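Local coordinates for transcriptional regulator, TetR family (Agrobacterium tumefaciens str., PDB 3C2B), which probably binds regulatory DNA through an N-terminal helix-turn-helix domain and controls transcription, as TetR-family regulators do, at the interface of chains A and B. Sequence-based numbering; all coordinates share one arbitrary frame. Chains: chain A/B, Transcriptional regulator, TetR family.

Contact 1: the interface of chains A and B. Residues chain A 117, 120; chain B 114, 117, 181-183.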
loop_
_atom_site.group_PDB
_atom_site.type_symbol
_atom_site.label_atom_id
_atom_site.label_comp_id
_atom_site.label_asym_id
_atom_site.label_seq_id
_atom_site.Cartn_x
_atom_site.Cartn_y
_atom_site.Cartn_z
ATOM N N ILE A 117 7.408 8.880 2.468
ATOM C CA ILE A 117 8.013 7.571 2.215
ATOM C C ILE A 117 9.515 7.627 1.843
ATOM O O ILE A 117 10.336 6.872 2.398
ATOM C CB ILE A 117 7.145 6.700 1.208
ATOM C CG1 ILE A 117 5.868 6.214 1.916
ATOM C CG2 ILE A 117 7.991 5.549 0.606
ATOM C CD1 ILE A 117 4.668 5.680 1.012
ATOM N N ALA A 120 11.550 8.370 5.037
ATOM C CA ALA A 120 11.409 7.414 6.143
ATOM C C ALA A 120 12.626 6.532 6.414
ATOM O O ALA A 120 12.936 6.218 7.569
ATOM C CB ALA A 120 10.167 6.554 5.931
ATOM N N ARG B 114 10.587 2.247 -1.360
ATOM C CA ARG B 114 10.882 3.614 -0.904
ATOM C C ARG B 114 11.610 4.439 -1.951
ATOM O O ARG B 114 11.297 5.610 -2.149
ATOM C CB ARG B 114 11.698 3.614 0.405
ATOM C CG ARG B 114 10.822 3.351 1.642
ATOM C CD ARG B 114 11.663 2.984 2.845
ATOM N NE ARG B 114 10.863 2.841 4.066
ATOM C CZ ARG B 114 11.328 2.243 5.156
ATOM N NH1 ARG B 114 12.558 1.740 5.163
ATOM N NH2 ARG B 114 10.589 2.163 6.233
ATOM N N ILE B 117 9.017 5.010 -4.914
ATOM C CA ILE B 117 7.959 5.884 -4.476
ATOM C C ILE B 117 8.484 7.280 -4.152
ATOM O O ILE B 117 7.842 8.264 -4.512
ATOM C CB ILE B 117 7.218 5.294 -3.273
ATOM C CG1 ILE B 117 6.423 4.061 -3.741
ATOM C CG2 ILE B 117 6.324 6.375 -2.603
ATOM C CD1 ILE B 117 5.729 3.294 -2.623
ATOM N N LEU B 181 6.259 1.279 4.894
ATOM C CA LEU B 181 6.933 2.200 3.951
ATOM C C LEU B 181 7.155 3.548 4.618
ATOM O O LEU B 181 8.150 4.210 4.376
ATOM C CB LEU B 181 6.080 2.380 2.684
ATOM C CG LEU B 181 6.402 1.591 1.400
ATOM C CD1 LEU B 181 7.617 0.648 1.460
ATOM C CD2 LEU B 181 5.182 0.996 0.685
ATOM N N LEU B 182 6.225 3.945 5.471
ATOM C CA LEU B 182 6.319 5.222 6.160
ATOM C C LEU B 182 7.119 5.157 7.454
ATOM O O LEU B 182 7.310 6.155 8.083
ATOM C CB LEU B 182 4.922 5.772 6.456
ATOM C CG LEU B 182 4.060 6.337 5.321
ATOM C CD1 LEU B 182 2.580 6.314 5.697
ATOM C CD2 LEU B 182 4.526 7.772 4.978
ATOM N N GLY B 183 7.536 3.977 7.879
ATOM C CA GLY B 183 8.495 3.867 8.970
ATOM C C GLY B 183 8.006 3.133 10.178
ATOM O O GLY B 183 8.741 3.001 11.164
#
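The backbone carbonyl O of B:Leu181, which lies 3.5 Å from the methyl CB of A:Ala120, takes a hydrogen bond from NE of B:Arg114 in its own chain. NE of B:Arg114 and O of B:Leu181 are 3.1 Å apart, and the bond is nearly straight, 169° at the hydrogen. The oxygen lies in the guanidinium plane, but NE is tilted 34° from the carbonyl plane. This bond ties the end of helix 176-181 of chain B to helix 107-119 of the same chain. Chain A packs against the pair.

A:Ile117, on helix 107-120, carries most of the apolar contact. CG2 of A:Ile117 stands anti to the backbone N and meets CG2 of B:Ile117 at 3.7 Å, methyl to methyl. The same methyl touches CG of B:Arg114, whose extended chain crosses the isoleucine at about a right angle. CG1 lies beside the backbone N (chi1 -72°) and turns towards B:Leu181 and B:Leu182. CG1 of A:Ile117 meets CD2 of B:Leu182 at 3.7 Å and also touches CB of B:Leu181. The end of this branch, CD1, also reaches back to CG2 of B:Ile117. A:Ile117 is thus lodged between helix 107-119 and the end of helix 176-181 of the partner. The backbone also takes part, as O of A:Ile117 lies 3.6 Å from CG of B:Arg114.

This patch belongs to the two-fold interface of the two copies. Dimers are usual for TetR-family regulators, so the pairing is probably the biological one. Just under a turn further along helix 107-120, A:Ala120 packs by its methyl on the backbone that leaves helix 176-181. CB of A:Ala120 lies 3.6 Å from the carbonyl O of B:Leu182.

Contact 2: the interface of chains A and B. Residues chain A 132, 136, 169; chain B 175, 179.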
loop_
_atom_site.group_PDB
_atom_site.type_symbol
_atom_site.label_atom_id
_atom_site.label_comp_id
_atom_site.label_asym_id
_atom_site.label_seq_id
_atom_site.Cartn_x
_atom_site.Cartn_y
_atom_site.Cartn_z
ATOM N N LEU A 132 1.242 8.977 9.564
ATOM C CA LEU A 132 0.857 7.809 10.337
ATOM C C LEU A 132 -0.124 8.187 11.486
ATOM O O LEU A 132 -1.144 7.511 11.703
ATOM C CB LEU A 132 2.131 7.144 10.902
ATOM C CG LEU A 132 2.496 5.676 10.644
ATOM C CD1 LEU A 132 1.988 5.198 9.298
ATOM C CD2 LEU A 132 4.018 5.487 10.782
ATOM N N ARG A 136 -4.828 10.182 8.605
ATOM C CA ARG A 136 -6.039 9.492 8.190
ATOM C C ARG A 136 -7.115 9.450 9.266
ATOM O O ARG A 136 -8.053 8.677 9.173
ATOM C CB ARG A 136 -5.681 8.084 7.722
ATOM C CG ARG A 136 -6.550 7.545 6.563
ATOM C CD ARG A 136 -6.087 6.138 6.229
ATOM N NE ARG A 136 -6.402 5.159 7.276
ATOM C CZ ARG A 136 -5.590 4.156 7.623
ATOM N NH1 ARG A 136 -4.394 4.038 7.036
ATOM N NH2 ARG A 136 -5.961 3.273 8.551
ATOM N N TYR A 169 -10.761 -2.256 5.267
ATOM C CA TYR A 169 -9.833 -1.366 4.583
ATOM C C TYR A 169 -9.085 -2.164 3.530
ATOM O O TYR A 169 -8.910 -1.697 2.394
ATOM C CB TYR A 169 -8.882 -0.746 5.622
ATOM C CG TYR A 169 -7.961 0.331 5.086
ATOM C CD1 TYR A 169 -6.904 0.037 4.226
ATOM C CD2 TYR A 169 -8.163 1.649 5.451
ATOM C CE1 TYR A 169 -6.085 1.070 3.742
ATOM C CE2 TYR A 169 -7.331 2.674 5.000
ATOM C CZ TYR A 169 -6.336 2.390 4.156
ATOM O OH TYR A 169 -5.568 3.440 3.774
ATOM N N ASP B 175 -3.362 -2.078 5.378
ATOM C CA ASP B 175 -2.556 -0.921 5.104
ATOM C C ASP B 175 -1.151 -1.062 5.638
ATOM O O ASP B 175 -0.452 -0.087 5.708
ATOM C CB ASP B 175 -3.222 0.333 5.668
ATOM C CG ASP B 175 -3.323 0.304 7.193
ATOM O OD1 ASP B 175 -3.273 -0.769 7.818
ATOM O OD2 ASP B 175 -3.418 1.383 7.783
ATOM N N ARG B 179 2.169 1.542 5.775
ATOM C CA ARG B 179 2.551 1.967 7.121
ATOM C C ARG B 179 4.035 1.693 7.352
ATOM O O ARG B 179 4.734 2.551 7.851
ATOM C CB ARG B 179 1.697 1.242 8.180
ATOM C CG ARG B 179 0.316 1.893 8.427
ATOM C CD ARG B 179 -0.428 1.193 9.579
ATOM N NE ARG B 179 -1.700 1.871 9.879
ATOM C CZ ARG B 179 -1.835 3.014 10.569
ATOM N NH1 ARG B 179 -3.052 3.518 10.756
ATOM N NH2 ARG B 179 -0.779 3.672 11.068
#
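A salt-bridge cluster between the C-terminal domains joins A:Arg136, in the loop between helices 127-134 and 137-152, to B:Asp175, just before helix 176-181. The carboxylate oxygen OD2 of B:Asp175 accepts hydrogen bonds from both A:Arg136 and B:Arg179. A:Arg136 grips it end-on with both terminal nitrogens. NH1 of A:Arg136 is 2.9 Å from OD2 of B:Asp175 and reaches its anti side, close to the carboxylate plane. NH2 of A:Arg136, at 3.3 Å from OD2 of B:Asp175, comes from above that plane. Another donor is NE of B:Arg179, in the same chain, at 2.8 Å from OD2 of B:Asp175. It comes from the opposite face of the carboxylate to NH2 of A:Arg136. Two arginines around one carboxylate would probably favour its charged form. B:Arg179 probably helps to position the aspartate for A:Arg136.

The chain of A:Arg136 bends at chi3 (69°), which brings its guanidinium over CE2 of the ring of A:Tyr169. CE2 of A:Tyr169 lies 3.4 Å from the guanidinium plane of A:Arg136, over its centre. The guanidinium is therefore backed on one face by its own chain, while its edge meets OD2. The guanidinium and carboxylate planes are 61° apart. The same ring reaches across the interface, with CE1 of A:Tyr169 3.5 Å from CB of B:Asp175.

On the other side of the cluster, A:Leu132 packs against the extended chain of B:Arg179. The methyl CD1 of A:Leu132 lies 3.8 Å from CG of B:Arg179.

The C-alpha centres of contact 1 and contact 2 are about 12 Å apart, so they are neighbouring patches of one interface. They share no residue. Helix 176-181 of chain B links them: B:Arg179 serves contact 2 and B:Leu181 serves contact 1. Contact 1 is mainly apolar and contact 2 mainly charged. The residue before the helix, B:Asp175, and B:Arg179 are held by charge, and the helix end by apolar packing. The two-fold symmetry repeats both patches with the chains exchanged. Together they probably help to fix how the two subunits, and with them the DNA-binding domains, are set relative to each other.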